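Local atomic coordinates of transposon Tn7 transposition protein TnsA (Escherichia coli, PDB entry 1T0F), a protein that forms the Tn7 transposase together with TnsB and cuts the 5' DNA strands at the transposon ends as a metal-dependent, restriction enzyme-like endonuclease. Residues F243-I248 with D259-Q264; I98-K103 with L149-R154; K30-W35 with E84-L89. All coordinates share one frame; numbering follows the deposited sequence.

Contact 1 (F243-I248 with D259-Q264)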
loop_
_atom_site.group_PDB
_atom_site.type_symbol
_atom_site.label_atom_id
_atom_site.label_comp_id
_atom_site.label_asym_id
_atom_site.label_seq_id
_atom_site.Cartn_x
_atom_site.Cartn_y
_atom_site.Cartn_z
ATOM N N PHE A 243 5.208 -14.668 0.923
ATOM C CA PHE A 243 4.768 -16.042 1.150
ATOM C C PHE A 243 4.696 -16.351 2.639
ATOM O O PHE A 243 3.965 -17.239 3.069
ATOM C CB PHE A 243 5.691 -17.009 0.414
ATOM C CG PHE A 243 5.612 -16.867 -1.074
ATOM C CD1 PHE A 243 4.401 -17.060 -1.729
ATOM C CD2 PHE A 243 6.723 -16.484 -1.813
ATOM C CE1 PHE A 243 4.290 -16.871 -3.099
ATOM C CE2 PHE A 243 6.625 -16.290 -3.191
ATOM C CZ PHE A 243 5.404 -16.484 -3.833
ATOM N N ILE A 244 5.450 -15.590 3.420
ATOM C CA ILE A 244 5.439 -15.725 4.862
ATOM C C ILE A 244 5.126 -14.347 5.424
ATOM O O ILE A 244 5.715 -13.355 4.997
ATOM C CB ILE A 244 6.813 -16.167 5.410
ATOM C CG1 ILE A 244 7.171 -17.552 4.869
ATOM C CG2 ILE A 244 6.794 -16.183 6.943
ATOM C CD1 ILE A 244 8.565 -18.014 5.281
ATOM N N LYS A 245 4.174 -14.277 6.348
ATOM C CA LYS A 245 3.854 -13.012 6.989
ATOM C C LYS A 245 4.062 -13.230 8.487
ATOM O O LYS A 245 4.002 -14.364 8.972
ATOM C CB LYS A 245 2.424 -12.564 6.676
ATOM C CG LYS A 245 1.361 -13.594 6.922
ATOM C CD LYS A 245 0.112 -13.308 6.084
ATOM C CE LYS A 245 -0.750 -12.206 6.665
ATOM N NZ LYS A 245 -2.044 -12.073 5.909
ATOM N N PHE A 246 4.333 -12.155 9.215
ATOM C CA PHE A 246 4.589 -12.281 10.645
ATOM C C PHE A 246 4.009 -11.110 11.422
ATOM O O PHE A 246 3.330 -10.261 10.854
ATOM C CB PHE A 246 6.096 -12.361 10.888
ATOM C CG PHE A 246 6.849 -11.116 10.481
ATOM C CD1 PHE A 246 7.058 -10.816 9.137
ATOM C CD2 PHE A 246 7.357 -10.250 11.449
ATOM C CE1 PHE A 246 7.769 -9.663 8.760
ATOM C CE2 PHE A 246 8.064 -9.103 11.086
ATOM C CZ PHE A 246 8.273 -8.806 9.737
ATOM N N ASN A 247 4.263 -11.069 12.726
ATOM C CA ASN A 247 3.760 -9.965 13.535
ATOM C C ASN A 247 4.692 -8.778 13.310
ATOM O O ASN A 247 5.678 -8.600 14.032
ATOM C CB ASN A 247 3.736 -10.342 15.023
ATOM C CG ASN A 247 3.096 -9.266 15.878
ATOM O OD1 ASN A 247 2.670 -8.233 15.366
ATOM N ND2 ASN A 247 3.025 -9.501 17.187
ATOM N N ILE A 248 4.371 -7.975 12.298
ATOM C CA ILE A 248 5.176 -6.816 11.927
ATOM C C ILE A 248 5.244 -5.736 12.997
ATOM O O ILE A 248 6.096 -4.848 12.932
ATOM C CB ILE A 248 4.649 -6.169 10.622
ATOM C CG1 ILE A 248 3.227 -5.643 10.830
ATOM C CG2 ILE A 248 4.643 -7.194 9.510
ATOM C CD1 ILE A 248 2.746 -4.719 9.716
ATOM N N ASP A 259 4.178 -17.015 15.419
ATOM C CA ASP A 259 3.793 -15.704 14.889
ATOM C C ASP A 259 3.899 -15.659 13.370
ATOM O O ASP A 259 3.399 -14.733 12.734
ATOM C CB ASP A 259 4.669 -14.586 15.462
ATOM C CG ASP A 259 4.373 -14.293 16.917
ATOM O OD1 ASP A 259 3.182 -14.248 17.287
ATOM O OD2 ASP A 259 5.333 -14.086 17.688
ATOM N N LEU A 260 4.570 -16.640 12.785
ATOM C CA LEU A 260 4.711 -16.663 11.338
ATOM C C LEU A 260 3.604 -17.470 10.691
ATOM O O LEU A 260 3.253 -18.552 11.160
ATOM C CB LEU A 260 6.069 -17.243 10.928
ATOM C CG LEU A 260 7.243 -16.262 10.892
ATOM C CD1 LEU A 260 7.496 -15.684 12.275
ATOM C CD2 LEU A 260 8.473 -16.976 10.380
ATOM N N CYS A 261 3.040 -16.920 9.623
ATOM C CA CYS A 261 1.985 -17.592 8.878
ATOM C C CYS A 261 2.607 -17.934 7.532
ATOM O O CYS A 261 3.054 -17.044 6.804
ATOM C CB CYS A 261 0.787 -16.663 8.684
ATOM S SG CYS A 261 -0.576 -17.424 7.776
ATOM N N ILE A 262 2.650 -19.225 7.216
ATOM C CA ILE A 262 3.242 -19.686 5.970
ATOM C C ILE A 262 2.184 -20.191 5.013
ATOM O O ILE A 262 1.352 -21.021 5.374
ATOM C CB ILE A 262 4.254 -20.814 6.224
ATOM C CG1 ILE A 262 5.376 -20.307 7.133
ATOM C CG2 ILE A 262 4.819 -21.310 4.903
ATOM C CD1 ILE A 262 6.458 -21.328 7.399
ATOM N N SER A 263 2.226 -19.686 3.786
ATOM C CA SER A 263 1.261 -20.078 2.767
ATOM C C SER A 263 1.691 -21.335 2.012
ATOM O O SER A 263 2.878 -21.543 1.755
ATOM C CB SER A 263 1.069 -18.934 1.777
ATOM O OG SER A 263 2.307 -18.590 1.180
ATOM N N GLN A 264 0.712 -22.171 1.676
ATOM C CA GLN A 264 0.947 -23.400 0.921
ATOM C C GLN A 264 0.698 -23.017 -0.526
ATOM O O GLN A 264 -0.452 -22.870 -0.928
ATOM C CB GLN A 264 -0.068 -24.486 1.286
ATOM C CG GLN A 264 -0.126 -24.898 2.737
ATOM C CD GLN A 264 -1.208 -25.942 2.972
ATOM O OE1 GLN A 264 -1.191 -27.016 2.363
ATOM N NE2 GLN A 264 -2.159 -25.626 3.848
#
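Ser263 grips Phe243 O with two donors, and His53 NE2 adds a weak third bond. The backbone Ser263 N comes in nearly along the C=O axis, 3.1 Å from Phe243 O. The hydroxyl Ser263 OG takes a lone pair in the carbonyl plane, 2.9 Å from Phe243 O. The serine oxygen reaches it because chi1 of 58° sets OG in the crowded position between the backbone N and the carbonyl carbon. The same OG lies at the edge of the Phe243 ring.

Further along, Lys245 and Cys261 form an antiparallel hydrogen-bonded pair. Cys261 N reaches Lys245 O at 2.8 Å and almost straight (173°), and Lys245 N returns the bond to Cys261 O. On their face, Lys245 CG rests against Cys261 CB at 3.6 Å before the lysine chain bends at chi3 and carries NZ off to a salt bridge with Glu74.

The other face is apolar. Ile244 and Ile262, the non-hydrogen-bonded pair, lie side by side, with Ile244 CG1 4.0 Å from Ile262 CG1. Ile244 also crosses Leu260 obliquely, Ile244 CG2 meeting Leu260 CD2 at 3.9 Å. Helices 230-240 and 198-207 cover this side, through Ile235 and Leu238 against Ile244, and Leu198 and Leu205 against Ile262. Such a two-stranded antiparallel ribbon, with Ile244 and Ile262 packed on helices and Lys245 and Cys261 on the opposite face, forms part of the C-terminal region of TnsA.

Contact 2 (I98-K103 with L149-R154); sequences IDSGIK and LELERR
Helix 90-100 ends in a Schellman motif, with Gly101 leaving the helical region at a positive phi of 73°, and the chain then turns Ile102 back toward helix 143-159. This helix end lies in a region assigned by similarity as a DNA-binding helix-turn-helix.

Ile102 meets Leu151 tip to tip. Ile102 CB already lies 3.9 Å from Leu151 CD2. Ile102 CG2, anti to the backbone N, sits 4.0 Å from Leu151 CG and equally near Leu151 CD1. The longer branch, extended through CG1, ends in Ile102 CD1, which touches Leu151 CD2 at 3.9 Å. This branch also crosses Glu150 at about a right angle, Ile102 CD1 lying 4.0 Å from Glu150 CB. Ile102 thus straddles the leucine tip with both branches.

Glu150, bent at chi2, draws two arginines of its own helix into a salt-bridge network. Arg153 holds the carboxylate side-on, Arg153 NE reaching Glu150 OE1 at 2.8 Å from above the carboxylate plane and Arg153 NH2 using the syn lone pair of Glu150 OE2. Arg154 NE takes the anti lone pair of that same Glu150 OE2 at 2.8 Å, so one oxygen carries two charged donors. An acidic side chain of another protein chain also pairs with Arg154 NH2, and that chain's backbone bonds Glu150 OE1, so the network continues into the assembly.

With its edge occupied by Glu150, the Arg154 guanidinium presents a face to Ser100. The serine hydroxyl bonds back to Ile96 O and Ala97 O in its own helix, and Ser100 CB sits over the centre of the guanidinium, 3.6 Å from Arg154 CZ.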
loop_
_atom_site.group_PDB
_atom_site.type_symbol
_atom_site.label_atom_id
_atom_site.label_comp_id
_atom_site.label_asym_id
_atom_site.label_seq_id
_atom_site.Cartn_x
_atom_site.Cartn_y
_atom_site.Cartn_z
ATOM N N ILE A 98 -14.139 20.361 -12.784
ATOM C CA ILE A 98 -14.886 21.512 -13.272
ATOM C C ILE A 98 -15.600 22.209 -12.117
ATOM O O ILE A 98 -15.475 23.422 -11.939
ATOM C CB ILE A 98 -15.925 21.082 -14.335
ATOM C CG1 ILE A 98 -15.201 20.583 -15.587
ATOM C CG2 ILE A 98 -16.846 22.249 -14.671
ATOM C CD1 ILE A 98 -16.119 19.997 -16.648
ATOM N N ASP A 99 -16.331 21.441 -11.315
ATOM C CA ASP A 99 -17.068 22.015 -10.196
ATOM C C ASP A 99 -16.196 22.631 -9.109
ATOM O O ASP A 99 -16.616 23.577 -8.439
ATOM C CB ASP A 99 -17.979 20.964 -9.554
ATOM C CG ASP A 99 -19.061 20.474 -10.496
ATOM O OD1 ASP A 99 -19.570 21.292 -11.291
ATOM O OD2 ASP A 99 -19.410 19.277 -10.432
ATOM N N SER A 100 -14.986 22.106 -8.938
ATOM C CA SER A 100 -14.091 22.596 -7.895
ATOM C C SER A 100 -13.115 23.670 -8.358
ATOM O O SER A 100 -12.406 24.260 -7.539
ATOM C CB SER A 100 -13.302 21.430 -7.297
ATOM O OG SER A 100 -12.459 20.849 -8.276
ATOM N N GLY A 101 -13.067 23.919 -9.663
ATOM C CA GLY A 101 -12.156 24.929 -10.175
ATOM C C GLY A 101 -10.712 24.465 -10.136
ATOM O O GLY A 101 -9.809 25.233 -9.806
ATOM N N ILE A 102 -10.502 23.198 -10.477
ATOM C CA ILE A 102 -9.178 22.598 -10.496
ATOM C C ILE A 102 -8.920 22.026 -11.882
ATOM O O ILE A 102 -9.796 21.401 -12.462
ATOM C CB ILE A 102 -9.074 21.430 -9.475
ATOM C CG1 ILE A 102 -9.205 21.967 -8.047
ATOM C CG2 ILE A 102 -7.761 20.684 -9.659
ATOM C CD1 ILE A 102 -9.137 20.890 -6.978
ATOM N N LYS A 103 -7.723 22.235 -12.414
ATOM C CA LYS A 103 -7.384 21.693 -13.724
ATOM C C LYS A 103 -7.224 20.182 -13.560
ATOM O O LYS A 103 -6.399 19.724 -12.770
ATOM C CB LYS A 103 -6.065 22.291 -14.227
ATOM C CG LYS A 103 -5.548 21.679 -15.527
ATOM C CD LYS A 103 -6.029 22.441 -16.765
ATOM C CE LYS A 103 -7.541 22.470 -16.882
ATOM N NZ LYS A 103 -7.982 23.218 -18.100
ATOM N N LEU A 149 -5.262 15.939 -4.509
ATOM C CA LEU A 149 -5.806 15.264 -3.336
ATOM C C LEU A 149 -7.237 15.743 -3.108
ATOM O O LEU A 149 -8.091 14.965 -2.697
ATOM C CB LEU A 149 -4.945 15.551 -2.105
ATOM C CG LEU A 149 -3.589 14.846 -2.049
ATOM C CD1 LEU A 149 -2.764 15.408 -0.884
ATOM C CD2 LEU A 149 -3.799 13.333 -1.883
ATOM N N GLU A 150 -7.510 17.023 -3.379
ATOM C CA GLU A 150 -8.870 17.538 -3.196
ATOM C C GLU A 150 -9.823 16.865 -4.189
ATOM O O GLU A 150 -10.966 16.542 -3.852
ATOM C CB GLU A 150 -8.895 19.064 -3.373
ATOM C CG GLU A 150 -10.268 19.717 -3.269
ATOM C CD GLU A 150 -10.980 19.460 -1.947
ATOM O OE1 GLU A 150 -10.326 19.020 -0.969
ATOM O OE2 GLU A 150 -12.202 19.719 -1.886
ATOM N N LEU A 151 -9.363 16.657 -5.420
ATOM C CA LEU A 151 -10.209 15.991 -6.418
ATOM C C LEU A 151 -10.567 14.596 -5.911
ATOM O O LEU A 151 -11.726 14.167 -5.958
ATOM C CB LEU A 151 -9.466 15.842 -7.746
ATOM C CG LEU A 151 -9.191 17.110 -8.559
ATOM C CD1 LEU A 151 -8.427 16.733 -9.826
ATOM C CD2 LEU A 151 -10.514 17.803 -8.905
ATOM N N GLU A 152 -9.545 13.890 -5.440
ATOM C CA GLU A 152 -9.702 12.536 -4.921
ATOM C C GLU A 152 -10.618 12.531 -3.696
ATOM O O GLU A 152 -11.477 11.655 -3.552
ATOM C CB GLU A 152 -8.325 11.971 -4.555
ATOM C CG GLU A 152 -8.335 10.499 -4.178
ATOM C CD GLU A 152 -6.948 9.961 -3.868
ATOM O OE1 GLU A 152 -5.962 10.734 -3.944
ATOM O OE2 GLU A 152 -6.847 8.759 -3.549
ATOM N N ARG A 153 -10.430 13.510 -2.814
ATOM C CA ARG A 153 -11.252 13.597 -1.612
ATOM C C ARG A 153 -12.719 13.728 -1.992
ATOM O O ARG A 153 -13.572 13.002 -1.475
ATOM C CB ARG A 153 -10.835 14.797 -0.761
ATOM C CG ARG A 153 -11.589 14.896 0.565
ATOM C CD ARG A 153 -11.319 16.239 1.246
ATOM N NE ARG A 153 -12.010 17.347 0.584
ATOM C CZ ARG A 153 -13.311 17.599 0.702
ATOM N NH1 ARG A 153 -14.084 16.827 1.461
ATOM N NH2 ARG A 153 -13.849 18.622 0.052
ATOM N N ARG A 154 -13.014 14.651 -2.904
ATOM C CA ARG A 154 -14.385 14.868 -3.350
ATOM C C ARG A 154 -14.981 13.630 -4.003
ATOM O O ARG A 154 -16.163 13.335 -3.823
ATOM C CB ARG A 154 -14.443 16.048 -4.330
ATOM C CG ARG A 154 -14.115 17.374 -3.679
ATOM C CD ARG A 154 -14.307 18.534 -4.651
ATOM N NE ARG A 154 -14.020 19.814 -4.010
ATOM C CZ ARG A 154 -14.806 20.883 -4.095
ATOM N NH1 ARG A 154 -15.930 20.828 -4.796
ATOM N NH2 ARG A 154 -14.475 22.005 -3.469
#

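Contact 3 (K30-W35 with E84-L89)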
loop_
_atom_site.group_PDB
_atom_site.type_symbol
_atom_site.label_atom_id
_atom_site.label_comp_id
_atom_site.label_asym_id
_atom_site.label_seq_id
_atom_site.Cartn_x
_atom_site.Cartn_y
_atom_site.Cartn_z
ATOM N N LYS A 30 -9.085 -12.286 -6.032
ATOM C CA LYS A 30 -8.138 -12.837 -6.983
ATOM C C LYS A 30 -8.352 -12.368 -8.422
ATOM O O LYS A 30 -7.437 -12.457 -9.241
ATOM C CB LYS A 30 -8.175 -14.370 -6.909
ATOM C CG LYS A 30 -7.069 -15.060 -7.685
ATOM C CD LYS A 30 -6.493 -16.232 -6.899
ATOM C CE LYS A 30 -5.448 -16.982 -7.714
ATOM N NZ LYS A 30 -4.332 -16.100 -8.167
ATOM N N ASP A 31 -9.544 -11.860 -8.721
ATOM C CA ASP A 31 -9.873 -11.396 -10.072
ATOM C C ASP A 31 -9.513 -9.939 -10.356
ATOM O O ASP A 31 -9.584 -9.490 -11.501
ATOM C CB ASP A 31 -11.368 -11.578 -10.342
ATOM C CG ASP A 31 -11.827 -13.003 -10.131
ATOM O OD1 ASP A 31 -11.263 -13.911 -10.781
ATOM O OD2 ASP A 31 -12.753 -13.216 -9.318
ATOM N N TYR A 32 -9.137 -9.199 -9.322
ATOM C CA TYR A 32 -8.793 -7.792 -9.499
ATOM C C TYR A 32 -7.475 -7.590 -10.233
ATOM O O TYR A 32 -6.524 -8.351 -10.050
ATOM C CB TYR A 32 -8.707 -7.096 -8.134
ATOM C CG TYR A 32 -8.329 -5.629 -8.208
ATOM C CD1 TYR A 32 -9.242 -4.674 -8.660
ATOM C CD2 TYR A 32 -7.055 -5.199 -7.829
ATOM C CE1 TYR A 32 -8.899 -3.318 -8.730
ATOM C CE2 TYR A 32 -6.701 -3.846 -7.897
ATOM C CZ TYR A 32 -7.629 -2.915 -8.345
ATOM O OH TYR A 32 -7.291 -1.579 -8.379
ATOM N N ILE A 33 -7.431 -6.551 -11.064
ATOM C CA ILE A 33 -6.220 -6.185 -11.792
ATOM C C ILE A 33 -6.025 -4.692 -11.511
ATOM O O ILE A 33 -6.906 -3.895 -11.789
ATOM C CB ILE A 33 -6.374 -6.396 -13.315
ATOM C CG1 ILE A 33 -6.655 -7.870 -13.615
ATOM C CG2 ILE A 33 -5.096 -5.975 -14.021
ATOM C CD1 ILE A 33 -6.751 -8.186 -15.103
ATOM N N PRO A 34 -4.875 -4.300 -10.941
ATOM C CA PRO A 34 -4.636 -2.880 -10.643
ATOM C C PRO A 34 -4.504 -2.012 -11.894
ATOM O O PRO A 34 -4.068 -2.485 -12.942
ATOM C CB PRO A 34 -3.347 -2.915 -9.830
ATOM C CG PRO A 34 -2.612 -4.070 -10.444
ATOM C CD PRO A 34 -3.699 -5.117 -10.598
ATOM N N TRP A 35 -4.882 -0.744 -11.780
ATOM C CA TRP A 35 -4.786 0.172 -12.913
ATOM C C TRP A 35 -3.314 0.410 -13.253
ATOM O O TRP A 35 -2.931 0.392 -14.422
ATOM C CB TRP A 35 -5.486 1.494 -12.590
ATOM C CG TRP A 35 -5.349 2.524 -13.680
ATOM C CD1 TRP A 35 -4.563 3.643 -13.660
ATOM C CD2 TRP A 35 -5.999 2.512 -14.957
ATOM N NE1 TRP A 35 -4.684 4.332 -14.848
ATOM C CE2 TRP A 35 -5.557 3.659 -15.662
ATOM C CE3 TRP A 35 -6.909 1.644 -15.577
ATOM C CZ2 TRP A 35 -5.998 3.959 -16.957
ATOM C CZ3 TRP A 35 -7.349 1.948 -16.870
ATOM C CH2 TRP A 35 -6.891 3.095 -17.542
ATOM N N GLU A 84 -5.208 -2.380 -4.808
ATOM C CA GLU A 84 -4.230 -1.307 -4.998
ATOM C C GLU A 84 -4.358 -0.624 -6.354
ATOM O O GLU A 84 -4.854 -1.217 -7.316
ATOM C CB GLU A 84 -2.801 -1.847 -4.835
ATOM C CG GLU A 84 -2.248 -2.662 -6.017
ATOM C CD GLU A 84 -2.631 -4.144 -5.991
ATOM O OE1 GLU A 84 -3.591 -4.523 -5.286
ATOM O OE2 GLU A 84 -1.969 -4.934 -6.700
ATOM N N GLN A 85 -3.899 0.625 -6.415
ATOM C CA GLN A 85 -3.932 1.422 -7.645
ATOM C C GLN A 85 -5.338 1.357 -8.248
ATOM O O GLN A 85 -5.519 0.975 -9.413
ATOM C CB GLN A 85 -2.905 0.885 -8.654
ATOM C CG GLN A 85 -1.586 0.349 -8.083
ATOM C CD GLN A 85 -0.830 1.338 -7.196
ATOM O OE1 GLN A 85 -0.980 2.559 -7.324
ATOM N NE2 GLN A 85 0.006 0.806 -6.301
ATOM N N PHE A 86 -6.331 1.730 -7.446
ATOM C CA PHE A 86 -7.725 1.696 -7.871
ATOM C C PHE A 86 -8.078 2.956 -8.670
ATOM O O PHE A 86 -8.022 4.073 -8.153
ATOM C CB PHE A 86 -8.636 1.575 -6.647
ATOM C CG PHE A 86 -10.070 1.313 -6.990
ATOM C CD1 PHE A 86 -10.484 0.038 -7.355
ATOM C CD2 PHE A 86 -11.001 2.343 -6.977
ATOM C CE1 PHE A 86 -11.811 -0.208 -7.703
ATOM C CE2 PHE A 86 -12.332 2.109 -7.326
ATOM C CZ PHE A 86 -12.736 0.827 -7.690
ATOM N N PRO A 87 -8.472 2.780 -9.942
ATOM C CA PRO A 87 -8.828 3.898 -10.824
ATOM C C PRO A 87 -10.153 4.575 -10.495
ATOM O O PRO A 87 -11.125 3.912 -10.140
ATOM C CB PRO A 87 -8.832 3.241 -12.203
ATOM C CG PRO A 87 -9.443 1.892 -11.889
ATOM C CD PRO A 87 -8.689 1.484 -10.621
ATOM N N LEU A 88 -10.185 5.903 -10.619
ATOM C CA LEU A 88 -11.383 6.678 -10.353
ATOM C C LEU A 88 -12.018 6.986 -11.709
ATOM O O LEU A 88 -11.326 7.427 -12.627
ATOM C CB LEU A 88 -11.021 7.984 -9.635
ATOM C CG LEU A 88 -9.999 7.896 -8.493
ATOM C CD1 LEU A 88 -9.931 9.239 -7.771
ATOM C CD2 LEU A 88 -10.397 6.800 -7.517
ATOM N N LEU A 89 -13.321 6.749 -11.827
ATOM C CA LEU A 89 -14.049 6.976 -13.082
ATOM C C LEU A 89 -13.782 8.358 -13.669
ATOM O O LEU A 89 -14.162 9.373 -13.084
ATOM C CB LEU A 89 -15.554 6.822 -12.860
ATOM C CG LEU A 89 -16.396 6.850 -14.141
ATOM C CD1 LEU A 89 -16.006 5.658 -15.006
ATOM C CD2 LEU A 89 -17.880 6.800 -13.809
#
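Strand 79-87 is an outermost strand, within this chain, of the mixed sheet in this restriction enzyme-like nuclease domain, of the PD-(D/E)XK class, and here it turns a corner at Gln85. The loop 30-35 crosses it, the touching parts running about 60° apart, and is joined to it by isolated bonds without a strand ladder.

Two hydrogen bonds make the polar part. Tyr32, its CG anti to the backbone N (chi1 179°), carries its hydroxyl to Glu84 O, with Tyr32 OH donating at 2.7 Å from above the carbonyl plane; the carbonyl oxygen in turn lies at the edge of the tyrosine ring. At the next carbonyl, Gln85 O, Trp35 N donates at 3.0 Å, within that carbonyl's plane. Successive carbonyls around the corner are therefore each held by the loop.

Charged and polar ends are taken up by neighbours. Glu84 OE1 makes a salt bridge to Arg57 and a hydrogen bond to His59 ND1, while Glu84 OE2 accepts from His60 N. Gln85 NE2 donates to the catalytic Glu66 and to His60 O, which is consistent with a second-shell role in positioning that carboxylate.

Van der Waals packing fills in between. Pro34 CB lies 3.4 Å from Glu84 O and also touches Gln85 CB, and the proline ring runs alongside the Glu84 side chain. The Tyr32 side chain crosses Phe86 at about a right angle, Tyr32 CE1 to Phe86 CD1 4.0 Å. Beyond the corner, Trp35 and Pro87 cross obliquely. Trp35 CB is 3.8 Å from Pro87 CD, and Pro87 CB comes to 3.9 Å from Trp35 CG.

In the fold
Contacts 2 and 3 adjoin in the nuclease domain: strand 79-87 leads directly into helix 90-100, and Leu88 CD1 touches Glu152 CG at 4.1 Å, although the contact centres are about 21 Å apart. Contact 3 is nearer the chemistry, with the Gln85 side chain about 7 Å from the bound magnesium ion, against about 13 Å for Leu151 of contact 2. Glu152 OE2 also accepts a bond from Gln133 NE2, a magnesium-site residue, which ties helix 143-159 to that site. Contact 1 lies across the chain's centre, about 25 Å from contact 3 and 40 Å from contact 2, centre to centre; its Lys245 side chain is about 8 Å from that of Glu76, an active-site residue by similarity.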